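Local coordinates for protein D-glycero-D-manno-heptose 1-phosphate kinase (Bacteroides thetaiotaomicron, PDB 3K85) that probably phosphorylates a heptose phosphate at the expense of ATP, as a sugar kinase of the GHMP family, at residues A[9-14]-A[158-163]; A[29-34]-A[169-174]; A[33-38]-A[329-334]; A[164-169]-A[180-185]; A[197-202]-A[302-307]. All blocks are in the same frame, centred on the assembly; numbering follows the deposited sequence.

Contact 1 (A[9-14]-A[158-163])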
# COMPACT_ATOMS: atom_id res chain seq x y z
N PRO A 9 -14.43 -10.16 4.07
CA PRO A 9 -13.97 -10.11 5.46
C PRO A 9 -14.54 -8.95 6.27
O PRO A 9 -15.00 -7.95 5.72
CB PRO A 9 -12.45 -10.00 5.29
CG PRO A 9 -12.34 -9.09 4.10
CD PRO A 9 -13.41 -9.64 3.15
N LEU A 10 -14.52 -9.12 7.59
CA LEU A 10 -14.99 -8.10 8.50
C LEU A 10 -13.74 -7.29 8.77
O LEU A 10 -12.68 -7.61 8.23
CB LEU A 10 -15.52 -8.73 9.80
CG LEU A 10 -16.75 -9.64 9.67
CD1 LEU A 10 -16.95 -10.38 10.98
CD2 LEU A 10 -18.00 -8.83 9.32
N ARG A 11 -13.83 -6.26 9.58
CA ARG A 11 -12.66 -5.43 9.82
C ARG A 11 -12.55 -4.89 11.22
O ARG A 11 -13.51 -4.90 11.97
CB ARG A 11 -12.67 -4.28 8.82
CG ARG A 11 -13.90 -3.38 8.93
CD ARG A 11 -13.81 -2.48 10.15
NE ARG A 11 -15.00 -1.67 10.36
CZ ARG A 11 -15.63 -1.58 11.53
NH1 ARG A 11 -15.18 -2.27 12.57
NH2 ARG A 11 -16.70 -0.81 11.66
N LEU A 12 -11.36 -4.41 11.55
CA LEU A 12 -11.08 -3.81 12.84
C LEU A 12 -10.87 -2.33 12.55
O LEU A 12 -10.15 -1.97 11.61
CB LEU A 12 -9.80 -4.37 13.42
CG LEU A 12 -9.88 -5.23 14.68
CD1 LEU A 12 -11.12 -6.11 14.65
CD2 LEU A 12 -8.62 -6.07 14.76
N GLY A 13 -11.52 -1.48 13.35
CA GLY A 13 -11.36 -0.05 13.17
C GLY A 13 -10.14 0.34 13.98
O GLY A 13 -10.23 0.52 15.20
N LEU A 14 -9.01 0.48 13.32
CA LEU A 14 -7.79 0.83 14.03
C LEU A 14 -7.78 2.27 14.50
O LEU A 14 -7.36 2.54 15.62
CB LEU A 14 -6.57 0.52 13.16
CG LEU A 14 -6.47 -0.98 12.83
CD1 LEU A 14 -5.28 -1.25 11.94
CD2 LEU A 14 -6.36 -1.77 14.12
N LYS A 158 -18.89 5.11 6.36
CA LYS A 158 -18.55 4.58 5.05
C LYS A 158 -17.38 3.61 5.07
O LYS A 158 -17.21 2.81 4.15
CB LYS A 158 -18.21 5.74 4.10
CG LYS A 158 -19.18 6.92 4.15
CD LYS A 158 -18.66 8.10 3.36
CE LYS A 158 -19.53 9.36 3.52
NZ LYS A 158 -19.45 9.96 4.89
N GLN A 159 -16.57 3.66 6.11
CA GLN A 159 -15.40 2.80 6.17
C GLN A 159 -15.68 1.31 5.96
O GLN A 159 -14.91 0.63 5.26
CB GLN A 159 -14.64 3.03 7.49
CG GLN A 159 -15.32 2.50 8.74
CD GLN A 159 -14.35 2.42 9.89
OE1 GLN A 159 -13.25 1.87 9.75
NE2 GLN A 159 -14.74 2.96 11.04
N ASP A 160 -16.78 0.81 6.53
CA ASP A 160 -17.17 -0.60 6.42
C ASP A 160 -17.33 -1.12 5.00
O ASP A 160 -16.82 -2.19 4.67
CB ASP A 160 -18.47 -0.86 7.18
CG ASP A 160 -18.34 -0.59 8.66
OD1 ASP A 160 -17.24 -0.19 9.11
OD2 ASP A 160 -19.35 -0.78 9.37
N GLN A 161 -18.06 -0.41 4.16
CA GLN A 161 -18.25 -0.89 2.80
C GLN A 161 -16.92 -1.00 2.05
O GLN A 161 -16.66 -2.00 1.36
CB GLN A 161 -19.20 0.04 2.02
CG GLN A 161 -20.67 -0.06 2.42
CD GLN A 161 -21.01 0.77 3.65
OE1 GLN A 161 -20.13 1.25 4.37
NE2 GLN A 161 -22.30 0.94 3.90
N TYR A 162 -16.08 0.01 2.19
CA TYR A 162 -14.80 0.03 1.49
C TYR A 162 -13.82 -1.01 2.00
O TYR A 162 -13.08 -1.62 1.21
CB TYR A 162 -14.20 1.44 1.56
CG TYR A 162 -14.89 2.43 0.65
CD1 TYR A 162 -14.46 2.62 -0.66
CD2 TYR A 162 -16.03 3.12 1.08
CE1 TYR A 162 -15.14 3.47 -1.53
CE2 TYR A 162 -16.73 3.97 0.20
CZ TYR A 162 -16.28 4.13 -1.09
OH TYR A 162 -16.99 4.91 -1.99
N ALA A 163 -13.79 -1.22 3.32
CA ALA A 163 -12.88 -2.20 3.88
C ALA A 163 -13.22 -3.58 3.32
O ALA A 163 -12.35 -4.31 2.83
CB ALA A 163 -12.98 -2.20 5.40

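Contact 2 (A[29-34]-A[169-174])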
# COMPACT_ATOMS: atom_id res chain seq x y z
N GLY A 29 -13.82 16.60 6.34
CA GLY A 29 -13.08 15.57 5.64
C GLY A 29 -12.74 14.47 6.64
O GLY A 29 -12.44 14.75 7.80
N GLY A 30 -12.80 13.22 6.19
CA GLY A 30 -12.49 12.12 7.10
C GLY A 30 -11.19 11.38 6.83
O GLY A 30 -10.64 11.42 5.72
N LEU A 31 -10.70 10.69 7.86
CA LEU A 31 -9.47 9.92 7.75
C LEU A 31 -9.63 8.62 8.53
O LEU A 31 -9.99 8.64 9.71
CB LEU A 31 -8.27 10.72 8.27
CG LEU A 31 -7.81 11.85 7.34
CD1 LEU A 31 -6.65 12.59 7.96
CD2 LEU A 31 -7.42 11.27 5.99
N ILE A 32 -9.38 7.51 7.85
CA ILE A 32 -9.53 6.21 8.48
C ILE A 32 -8.44 5.18 8.22
O ILE A 32 -7.97 5.00 7.09
CB ILE A 32 -10.88 5.59 8.09
CG1 ILE A 32 -11.97 6.18 8.99
CG2 ILE A 32 -10.82 4.06 8.20
CD1 ILE A 32 -13.32 5.58 8.79
N LEU A 33 -8.05 4.49 9.28
CA LEU A 33 -7.07 3.42 9.17
C LEU A 33 -7.74 2.17 9.71
O LEU A 33 -8.01 2.08 10.90
CB LEU A 33 -5.82 3.71 10.00
CG LEU A 33 -4.73 2.64 9.81
CD1 LEU A 33 -4.23 2.69 8.38
CD2 LEU A 33 -3.58 2.87 10.77
N ASN A 34 -8.04 1.23 8.82
CA ASN A 34 -8.67 -0.02 9.24
C ASN A 34 -8.04 -1.20 8.51
O ASN A 34 -7.27 -1.05 7.56
CB ASN A 34 -10.19 0.02 8.99
CG ASN A 34 -10.54 0.28 7.55
OD1 ASN A 34 -9.78 -0.03 6.63
ND2 ASN A 34 -11.72 0.86 7.32
N PHE A 169 -4.75 -3.64 4.91
CA PHE A 169 -4.61 -2.44 5.75
C PHE A 169 -4.81 -1.23 4.80
O PHE A 169 -4.02 -1.01 3.87
CB PHE A 169 -3.21 -2.35 6.37
CG PHE A 169 -3.01 -3.25 7.55
CD1 PHE A 169 -2.93 -2.73 8.84
CD2 PHE A 169 -2.94 -4.63 7.38
CE1 PHE A 169 -2.77 -3.58 9.94
CE2 PHE A 169 -2.78 -5.49 8.48
CZ PHE A 169 -2.70 -4.96 9.76
N ASN A 170 -5.87 -0.47 5.04
CA ASN A 170 -6.18 0.68 4.20
C ASN A 170 -6.20 2.00 5.00
O ASN A 170 -6.51 2.02 6.19
CB ASN A 170 -7.54 0.47 3.51
CG ASN A 170 -7.50 -0.63 2.45
OD1 ASN A 170 -8.33 -1.55 2.44
ND2 ASN A 170 -6.53 -0.53 1.54
N TYR A 171 -5.82 3.08 4.33
CA TYR A 171 -5.83 4.42 4.91
C TYR A 171 -6.77 5.11 3.93
O TYR A 171 -6.40 5.37 2.78
CB TYR A 171 -4.45 5.06 4.85
CG TYR A 171 -4.36 6.45 5.44
CD1 TYR A 171 -4.31 6.65 6.81
CD2 TYR A 171 -4.25 7.57 4.60
CE1 TYR A 171 -4.14 7.92 7.35
CE2 TYR A 171 -4.08 8.85 5.14
CZ TYR A 171 -4.03 9.01 6.51
OH TYR A 171 -3.88 10.26 7.06
N MSE A 172 -7.99 5.35 4.37
CA MSE A 172 -9.01 5.95 3.53
C MSE A 172 -9.23 7.42 3.78
O MSE A 172 -9.25 7.88 4.93
CB MSE A 172 -10.33 5.20 3.72
CG MSE A 172 -10.15 3.70 3.86
SE MSE A 172 -11.80 2.70 3.98
CE MSE A 172 -11.30 1.18 2.84
N GLU A 173 -9.40 8.16 2.70
CA GLU A 173 -9.64 9.59 2.78
C GLU A 173 -11.06 9.82 2.31
O GLU A 173 -11.39 9.59 1.15
CB GLU A 173 -8.65 10.34 1.88
CG GLU A 173 -7.23 10.37 2.44
CD GLU A 173 -6.20 10.91 1.46
OE1 GLU A 173 -5.73 10.14 0.59
OE2 GLU A 173 -5.86 12.11 1.56
N PHE A 174 -11.92 10.21 3.25
CA PHE A 174 -13.31 10.49 2.95
C PHE A 174 -13.36 12.00 2.90
O PHE A 174 -13.64 12.69 3.89
CB PHE A 174 -14.20 9.93 4.06
CG PHE A 174 -14.19 8.43 4.13
CD1 PHE A 174 -14.89 7.68 3.19
CD2 PHE A 174 -13.43 7.77 5.09
CE1 PHE A 174 -14.84 6.29 3.21
CE2 PHE A 174 -13.36 6.38 5.11
CZ PHE A 174 -14.07 5.63 4.17

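Contact 3 (A[33-38]-A[329-334])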
# COMPACT_ATOMS: atom_id res chain seq x y z
N LEU A 33 -8.05 4.49 9.28
CA LEU A 33 -7.07 3.42 9.17
C LEU A 33 -7.74 2.17 9.71
O LEU A 33 -8.01 2.08 10.90
CB LEU A 33 -5.82 3.71 10.00
CG LEU A 33 -4.73 2.64 9.81
CD1 LEU A 33 -4.23 2.69 8.38
CD2 LEU A 33 -3.58 2.87 10.77
N ASN A 34 -8.04 1.23 8.82
CA ASN A 34 -8.67 -0.02 9.24
C ASN A 34 -8.04 -1.20 8.51
O ASN A 34 -7.27 -1.05 7.56
CB ASN A 34 -10.19 0.02 8.99
CG ASN A 34 -10.54 0.28 7.55
OD1 ASN A 34 -9.78 -0.03 6.63
ND2 ASN A 34 -11.72 0.86 7.32
N ALA A 35 -8.38 -2.40 8.96
CA ALA A 35 -7.80 -3.60 8.38
C ALA A 35 -8.75 -4.77 8.49
O ALA A 35 -9.33 -4.99 9.55
CB ALA A 35 -6.50 -3.93 9.11
N THR A 36 -8.90 -5.51 7.40
CA THR A 36 -9.79 -6.66 7.41
C THR A 36 -9.17 -7.83 8.17
O THR A 36 -7.95 -7.94 8.26
CB THR A 36 -10.12 -7.07 5.99
OG1 THR A 36 -8.92 -7.12 5.21
CG2 THR A 36 -11.10 -6.07 5.36
N ILE A 37 -10.02 -8.69 8.72
CA ILE A 37 -9.59 -9.84 9.50
C ILE A 37 -10.23 -11.14 9.00
O ILE A 37 -11.23 -11.10 8.28
CB ILE A 37 -9.95 -9.65 10.99
CG1 ILE A 37 -11.46 -9.52 11.16
CG2 ILE A 37 -9.25 -8.41 11.54
CD1 ILE A 37 -11.90 -9.39 12.62
N ASN A 38 -9.68 -12.29 9.40
CA ASN A 38 -10.19 -13.58 8.95
C ASN A 38 -11.57 -14.05 9.40
O ASN A 38 -11.80 -15.26 9.55
CB ASN A 38 -9.16 -14.68 9.25
CG ASN A 38 -8.81 -14.76 10.72
OD1 ASN A 38 -9.26 -13.95 11.53
ND2 ASN A 38 -7.99 -15.74 11.07
N PHE A 329 -8.27 -14.09 16.08
CA PHE A 329 -8.34 -13.59 14.72
C PHE A 329 -6.95 -13.44 14.11
O PHE A 329 -5.93 -13.53 14.78
CB PHE A 329 -9.01 -12.22 14.72
CG PHE A 329 -8.11 -11.12 15.18
CD1 PHE A 329 -7.39 -10.35 14.27
CD2 PHE A 329 -7.88 -10.92 16.54
CE1 PHE A 329 -6.46 -9.42 14.70
CE2 PHE A 329 -6.94 -9.98 16.99
CZ PHE A 329 -6.23 -9.23 16.07
N GLN A 330 -6.96 -13.17 12.81
CA GLN A 330 -5.75 -12.93 12.05
C GLN A 330 -6.13 -11.90 10.99
O GLN A 330 -7.27 -11.88 10.51
CB GLN A 330 -5.25 -14.22 11.39
CG GLN A 330 -4.77 -15.27 12.38
CD GLN A 330 -3.62 -14.76 13.24
OE1 GLN A 330 -2.58 -14.37 12.72
NE2 GLN A 330 -3.81 -14.78 14.56
N PHE A 331 -5.19 -11.02 10.66
CA PHE A 331 -5.43 -10.01 9.64
C PHE A 331 -5.41 -10.72 8.29
O PHE A 331 -4.63 -11.64 8.09
CB PHE A 331 -4.33 -8.96 9.68
CG PHE A 331 -4.43 -8.04 10.85
CD1 PHE A 331 -5.48 -7.12 10.94
CD2 PHE A 331 -3.48 -8.08 11.86
CE1 PHE A 331 -5.58 -6.26 12.02
CE2 PHE A 331 -3.57 -7.22 12.95
CZ PHE A 331 -4.62 -6.31 13.03
N ILE A 332 -6.29 -10.31 7.38
CA ILE A 332 -6.31 -10.93 6.07
C ILE A 332 -6.10 -9.79 5.07
O ILE A 332 -6.70 -8.73 5.19
CB ILE A 332 -7.66 -11.67 5.83
CG1 ILE A 332 -7.65 -12.38 4.48
CG2 ILE A 332 -8.82 -10.72 5.90
CD1 ILE A 332 -6.58 -13.47 4.37
N ASP A 333 -5.22 -10.00 4.09
CA ASP A 333 -4.90 -8.95 3.13
C ASP A 333 -5.82 -8.83 1.92
O ASP A 333 -5.76 -7.83 1.20
CB ASP A 333 -3.47 -9.09 2.61
CG ASP A 333 -3.04 -7.90 1.76
OD1 ASP A 333 -2.85 -6.80 2.33
OD2 ASP A 333 -2.91 -8.05 0.53
N ASP A 334 -6.67 -9.82 1.69
CA ASP A 334 -7.56 -9.79 0.55
C ASP A 334 -8.94 -9.22 0.85
O ASP A 334 -9.42 -9.28 1.98
CB ASP A 334 -7.71 -11.20 -0.02
CG ASP A 334 -6.53 -11.61 -0.88
OD1 ASP A 334 -5.40 -11.11 -0.62
OD2 ASP A 334 -6.73 -12.43 -1.81

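Contact 4 (A[164-169]-A[180-185])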
# COMPACT_ATOMS: atom_id res chain seq x y z
N ALA A 164 -14.50 -3.93 3.34
CA ALA A 164 -14.92 -5.23 2.85
C ALA A 164 -14.54 -5.50 1.40
O ALA A 164 -14.06 -6.59 1.07
CB ALA A 164 -16.43 -5.38 3.03
N ALA A 165 -14.75 -4.51 0.53
CA ALA A 165 -14.45 -4.68 -0.89
C ALA A 165 -12.97 -4.60 -1.25
O ALA A 165 -12.52 -5.27 -2.19
CB ALA A 165 -15.25 -3.66 -1.72
N PHE A 166 -12.22 -3.77 -0.52
CA PHE A 166 -10.79 -3.59 -0.80
C PHE A 166 -9.86 -4.59 -0.12
O PHE A 166 -8.98 -5.13 -0.78
CB PHE A 166 -10.38 -2.15 -0.46
CG PHE A 166 -10.83 -1.15 -1.49
CD1 PHE A 166 -9.96 -0.72 -2.50
CD2 PHE A 166 -12.14 -0.66 -1.48
CE1 PHE A 166 -10.38 0.18 -3.48
CE2 PHE A 166 -12.57 0.24 -2.45
CZ PHE A 166 -11.69 0.67 -3.46
N GLY A 167 -10.04 -4.82 1.18
CA GLY A 167 -9.20 -5.77 1.90
C GLY A 167 -7.84 -5.23 2.30
O GLY A 167 -7.35 -4.25 1.71
N GLY A 168 -7.23 -5.86 3.31
CA GLY A 168 -5.92 -5.47 3.81
C GLY A 168 -5.91 -4.28 4.77
O GLY A 168 -6.92 -3.99 5.40
N PHE A 169 -4.75 -3.64 4.91
CA PHE A 169 -4.61 -2.44 5.75
C PHE A 169 -4.81 -1.23 4.80
O PHE A 169 -4.02 -1.01 3.87
CB PHE A 169 -3.21 -2.35 6.37
CG PHE A 169 -3.01 -3.25 7.55
CD1 PHE A 169 -2.93 -2.73 8.84
CD2 PHE A 169 -2.94 -4.63 7.38
CE1 PHE A 169 -2.77 -3.58 9.94
CE2 PHE A 169 -2.78 -5.49 8.48
CZ PHE A 169 -2.70 -4.96 9.76
N VAL A 180 -13.89 9.79 -2.30
CA VAL A 180 -13.19 8.83 -1.46
C VAL A 180 -11.93 8.28 -2.11
O VAL A 180 -11.94 7.92 -3.28
CB VAL A 180 -14.09 7.63 -1.09
CG1 VAL A 180 -14.60 6.96 -2.34
CG2 VAL A 180 -13.32 6.64 -0.24
N ILE A 181 -10.85 8.22 -1.34
CA ILE A 181 -9.59 7.70 -1.83
C ILE A 181 -9.12 6.59 -0.91
O ILE A 181 -9.02 6.78 0.30
CB ILE A 181 -8.48 8.78 -1.87
CG1 ILE A 181 -8.99 10.04 -2.57
CG2 ILE A 181 -7.26 8.24 -2.58
CD1 ILE A 181 -9.62 9.77 -3.93
N VAL A 182 -8.85 5.43 -1.47
CA VAL A 182 -8.36 4.32 -0.68
C VAL A 182 -6.87 4.09 -0.98
O VAL A 182 -6.50 3.80 -2.11
CB VAL A 182 -9.13 3.02 -0.98
CG1 VAL A 182 -8.59 1.87 -0.15
CG2 VAL A 182 -10.61 3.23 -0.70
N ASN A 183 -6.03 4.29 0.03
CA ASN A 183 -4.60 4.07 -0.12
C ASN A 183 -4.34 2.65 0.39
O ASN A 183 -4.20 2.44 1.59
CB ASN A 183 -3.81 5.09 0.71
CG ASN A 183 -4.00 6.51 0.22
OD1 ASN A 183 -3.37 6.93 -0.74
ND2 ASN A 183 -4.89 7.25 0.88
N PRO A 184 -4.30 1.66 -0.52
CA PRO A 184 -4.05 0.27 -0.12
C PRO A 184 -2.62 0.15 0.37
O PRO A 184 -1.69 0.29 -0.42
CB PRO A 184 -4.26 -0.52 -1.42
CG PRO A 184 -5.08 0.40 -2.29
CD PRO A 184 -4.50 1.76 -1.97
N LEU A 185 -2.42 -0.09 1.66
CA LEU A 185 -1.06 -0.18 2.20
C LEU A 185 -0.44 -1.58 2.25
O LEU A 185 -1.04 -2.50 2.79
CB LEU A 185 -1.02 0.40 3.62
CG LEU A 185 -1.51 1.82 3.90
CD1 LEU A 185 -1.42 2.08 5.40
CD2 LEU A 185 -0.68 2.84 3.13
O HOH W 1 -2.64 -4.52 3.55

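Contact 5 (A[197-202]-A[302-307])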
# COMPACT_ATOMS: atom_id res chain seq x y z
N SER A 197 0.26 -10.67 17.46
CA SER A 197 0.60 -11.25 18.76
C SER A 197 0.48 -10.23 19.90
O SER A 197 0.58 -10.58 21.07
CB SER A 197 2.01 -11.85 18.72
OG SER A 197 2.98 -10.87 18.41
N SER A 198 0.24 -8.97 19.52
CA SER A 198 0.09 -7.88 20.47
C SER A 198 -1.38 -7.49 20.65
O SER A 198 -1.68 -6.51 21.33
CB SER A 198 0.85 -6.64 19.99
OG SER A 198 2.25 -6.86 19.93
N MSE A 199 -2.30 -8.25 20.07
CA MSE A 199 -3.71 -7.89 20.20
C MSE A 199 -4.69 -8.95 20.65
O MSE A 199 -4.58 -10.13 20.31
CB MSE A 199 -4.23 -7.30 18.89
CG MSE A 199 -3.79 -5.87 18.65
SE MSE A 199 -4.27 -5.27 16.87
CE MSE A 199 -6.15 -5.78 16.87
N VAL A 200 -5.68 -8.50 21.41
CA VAL A 200 -6.72 -9.38 21.92
C VAL A 200 -8.09 -8.80 21.55
O VAL A 200 -8.37 -7.62 21.80
CB VAL A 200 -6.61 -9.52 23.45
CG1 VAL A 200 -7.53 -10.63 23.94
CG2 VAL A 200 -5.18 -9.81 23.85
N LEU A 201 -8.93 -9.62 20.94
CA LEU A 201 -10.28 -9.24 20.55
C LEU A 201 -11.24 -9.85 21.57
O LEU A 201 -11.36 -11.07 21.65
CB LEU A 201 -10.61 -9.80 19.17
CG LEU A 201 -10.50 -8.85 17.97
CD1 LEU A 201 -11.88 -8.71 17.35
CD2 LEU A 201 -9.94 -7.50 18.40
N TYR A 202 -11.92 -9.00 22.33
CA TYR A 202 -12.84 -9.50 23.34
C TYR A 202 -14.26 -8.92 23.31
O TYR A 202 -14.45 -7.71 23.42
CB TYR A 202 -12.23 -9.28 24.73
CG TYR A 202 -13.12 -9.74 25.87
CD1 TYR A 202 -13.51 -11.08 25.97
CD2 TYR A 202 -13.57 -8.84 26.83
CE1 TYR A 202 -14.34 -11.51 27.01
CE2 TYR A 202 -14.41 -9.26 27.87
CZ TYR A 202 -14.78 -10.59 27.95
OH TYR A 202 -15.62 -11.00 28.97
N PHE A 302 -17.58 -5.32 22.76
CA PHE A 302 -16.45 -5.48 21.87
C PHE A 302 -15.29 -4.57 22.26
O PHE A 302 -15.34 -3.36 22.01
CB PHE A 302 -16.87 -5.16 20.43
CG PHE A 302 -15.78 -5.38 19.43
CD1 PHE A 302 -15.59 -6.63 18.86
CD2 PHE A 302 -14.94 -4.34 19.06
CE1 PHE A 302 -14.58 -6.84 17.93
CE2 PHE A 302 -13.92 -4.54 18.13
CZ PHE A 302 -13.74 -5.79 17.56
N ILE A 303 -14.25 -5.14 22.86
CA ILE A 303 -13.09 -4.35 23.26
C ILE A 303 -11.84 -4.85 22.55
O ILE A 303 -11.60 -6.06 22.47
CB ILE A 303 -12.82 -4.41 24.78
CG1 ILE A 303 -14.11 -4.21 25.57
CG2 ILE A 303 -11.83 -3.33 25.17
CD1 ILE A 303 -14.95 -5.46 25.69
N MSE A 304 -11.05 -3.92 22.04
CA MSE A 304 -9.81 -4.26 21.36
C MSE A 304 -8.68 -3.90 22.31
O MSE A 304 -8.52 -2.74 22.69
CB MSE A 304 -9.69 -3.46 20.06
CG MSE A 304 -8.46 -3.79 19.23
SE MSE A 304 -8.44 -2.78 17.57
CE MSE A 304 -7.50 -1.21 18.20
N PHE A 305 -7.91 -4.90 22.72
CA PHE A 305 -6.80 -4.68 23.64
C PHE A 305 -5.44 -4.86 22.97
O PHE A 305 -5.25 -5.77 22.18
CB PHE A 305 -6.90 -5.65 24.82
CG PHE A 305 -7.97 -5.30 25.81
CD1 PHE A 305 -7.85 -4.16 26.60
CD2 PHE A 305 -9.07 -6.13 25.99
CE1 PHE A 305 -8.82 -3.85 27.56
CE2 PHE A 305 -10.04 -5.83 26.95
CZ PHE A 305 -9.92 -4.69 27.74
N VAL A 306 -4.51 -3.98 23.31
CA VAL A 306 -3.16 -4.04 22.78
C VAL A 306 -2.22 -4.40 23.93
O VAL A 306 -2.07 -3.63 24.87
CB VAL A 306 -2.73 -2.69 22.17
CG1 VAL A 306 -1.23 -2.68 21.87
CG2 VAL A 306 -3.51 -2.43 20.89
N VAL A 307 -1.60 -5.58 23.86
CA VAL A 307 -0.72 -6.03 24.92
C VAL A 307 0.65 -6.55 24.43
O VAL A 307 0.81 -6.93 23.27
CB VAL A 307 -1.41 -7.15 25.75
CG1 VAL A 307 -1.69 -8.35 24.86
CG2 VAL A 307 -0.55 -7.54 26.93

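Contact 1 (A[9-14]-A[158-163])
The Arg11 guanidinium receives Asp160 OD1 at its edge, close to its own plane, while Gln159 OE1 approaches obliquely, 4.0 Å from Arg11 NE. This is helix-on-sheet packing in the GHMP kinase fold: the axes of segments 9-14 and 159-163 come within 8.5 Å, their N-to-C directions 130° apart. In this salt bridge Arg11 NE and NH2 both donate, side-on, to Asp160 OD1. Arg11 NH2 lies 2.7 Å from Asp160 OD1 on its syn side, whereas NE, 3.0 Å from the same OD1, comes from above the carboxylate; both use one face of that group, and the two flat groups are 58° apart. Arg11 NH1 turns to another partner, the carbonyl oxygen of Gly112, so the guanidinium is held at both ends. Gln159 OE1 has its own donor in Asn34 ND2. An alanine in place of Arg11 would probably leave the Asp160 carboxylate without its charged mate and open a gap beside the helix. The arginine reaches Asp160 through a chain bent at chi2 (75°), which places CD. Below that bend the contact is apolar, with Arg11 CG against Ala163 CB at 3.8 Å.

Contact 2 (A[29-34]-A[169-174])
Gly29 begins the contact by setting its CA 3.4 Å from Phe174 O, a CA-H...O contact made just after helix 24-27; its positive phi of 99° calls for glycine. From here strands 30-37 and 169-175 run antiparallel as neighbours in the large mixed sheet of the GHMP kinase fold. Gly30 forms a hydrogen-bonded pair with Phe174, and a side chain at this position would press on Phe174 CB. Leu31, paired with Glu173 without direct hydrogen bonds, lies beside it and points the same way, CD2 being 3.7 Å from Glu173 CG. Both of its methyls also touch Tyr171 OH, and the Tyr171 ring has a cation-pi partner in Lys243. Ile32 returns to a hydrogen-bonded pair: Met172 N meets Ile32 O at 2.7 Å. The Ile32 side chain reaches the Phe174 ring, with CB at the ring edge and CD1 3.8 Å from CE2. Leu33 has CG anti to its backbone N (chi1 -176°); from there CD1 extends to 3.2 Å from Asn170 O and to the edge of the Tyr171 ring. Asn34 closes the series with paired backbone bonds to Asn170. Its amide is held by Gln159 OE1 of helix 159-166, and it crosses selenomethionine Met172 at about a right angle, ND2 lying 3.8 Å from SE.

Contact 3 (A[33-38]-A[329-334])
Thr36 and Ile332 exchange two hydrogen bonds. Ile332 N donates to Thr36 O at 3.0 Å. In return Thr36 OG1, set between the backbone N and the carbonyl carbon (chi1 47°), donates to Ile332 O at 2.7 Å. That hydroxyl also accepts from Gly168 N, so both its roles are filled. Thr36 O takes a further CA-H...O contact from Phe331. The second exchange joins Asn38 and Gln330: Asn38 N donates to Gln330 O at 2.7 Å, and Gln330 N reaches Asn38 OD1 at 2.7 Å from above the amide plane. Between them Ile37 and Phe331 form a single backbone bridge. The loop 329-334 thus attaches to the last part of strand 30-37 of the GHMP kinase fold, where the chain turns a corner at Asn38 toward strand 39-47. Phe331 N faces away from this strand and finds its acceptor in Glu196 OE2. The apolar side is built from rings: Ile37 CG2 sits 3.8 Å from Phe329 CD1 and 4.0 Å from Phe331 CD1, Ala35 CB 3.8 Å from Phe331 CD1. Phe329 CE1 lies over one face of the Phe331 ring, offset toward its rim. Asp333 OD2 forms a salt bridge to Lys186 of the second subunit.

Contact 4 (A[164-169]-A[180-185])
Val182 lays both methyls on one face of the Phe166 ring. CG2 stands over the centre, 4.0 Å from the ring centroid and 12° off the normal, a CH-pi contact. CG1, anti to the backbone N (chi1 179°), lies over the CG-CD1 side, 3.8 Å from Phe166 CD1. Tyr138 serves both partners: its ring meets that of Phe166 edge-to-face, and its hydroxyl is hydrogen-bonded to Val182 N. An alanine in place of Phe166 would probably open a gap above the Val182 methyls and leave the Tyr138 ring without this edge-to-face partner. Asn183 turns its side chain away from 164-169; its OD1 accepts from Lys243 of the second subunit, and its ND2 serves Tyr171 O and Glu173 OE1. Leu185 then reaches the start of the preceding strand. Its N donates to Phe169 O at 2.9 Å, and its CB sits 3.3 Å from that same oxygen. A water accepts from Phe169 N at 2.7 Å and can donate to Leu185 O, also at 2.7 Å. The contact thus folds the end of helix 159-166, through Gly167 and Gly168 with their positive phi, back against the beta hairpin of strands 169-175 and 179-185. Its chemistry is divided: ring-to-methyl packing joins the helix end to strand 179-185, while one direct bond and a water satisfy backbone groups at the hairpin's open end.

Contact 5 (A[197-202]-A[302-307])
Tyr202 and Ile303 exchange two backbone hydrogen bonds, Ile303 N meeting Tyr202 O at 2.6 Å and Tyr202 N meeting Ile303 O at 3.0 Å. Val200 and Phe305 repeat this, with Phe305 N to Val200 O almost straight at 177°. Ser198 O accepts from Val307 N at 2.7 Å, past the strand end. Strands 199-202 and 303-306, the latter in the GHMP kinase C-terminal region, are antiparallel neighbours in a three-stranded sheet that 291-294 completes. On one side Met199 CE lies 3.8 Å from Met304 SE, both selenomethionines. Met304 CG, anti to the backbone N (chi1 -177°), receives Leu201 CD2 at 4.1 Å. Leu201 CD1 lies tight against the Phe302 ring. On the other side Tyr202 and Ile303 run side by side, and Val200 CG2 touches Val307 CG1. With many backbone groups bonded across the pair and both faces largely apolar, it can lie buried, strand 4-15 and helix 251-264 packing on the Met304 face and helix 309-320 against Val200 and Val307.

Contacts 1 to 4 gather on one sheet. Contacts 2 and 3 share Leu33 and Asn34 on strand 30-37, and contacts 2 and 4 share Phe169, their centres 8 Å apart. Contacts 1 and 4 use successive turns of helix 159-166. Strand 4-15 ties contact 1 to contact 3 through backbone bonds, Leu12 N to Ala35 O at 2.9 Å among them. Contact 5 belongs to the separate three-stranded sheet, its centre about 21 Å from that of contact 2 and nearest atoms about 7 Å apart. It joins the rest through Leu12 of contact 1, whose CD2 is 3.3 Å from Met199 CE, and through Phe329 of contact 3, whose CZ is 3.5 Å from Met199 CE.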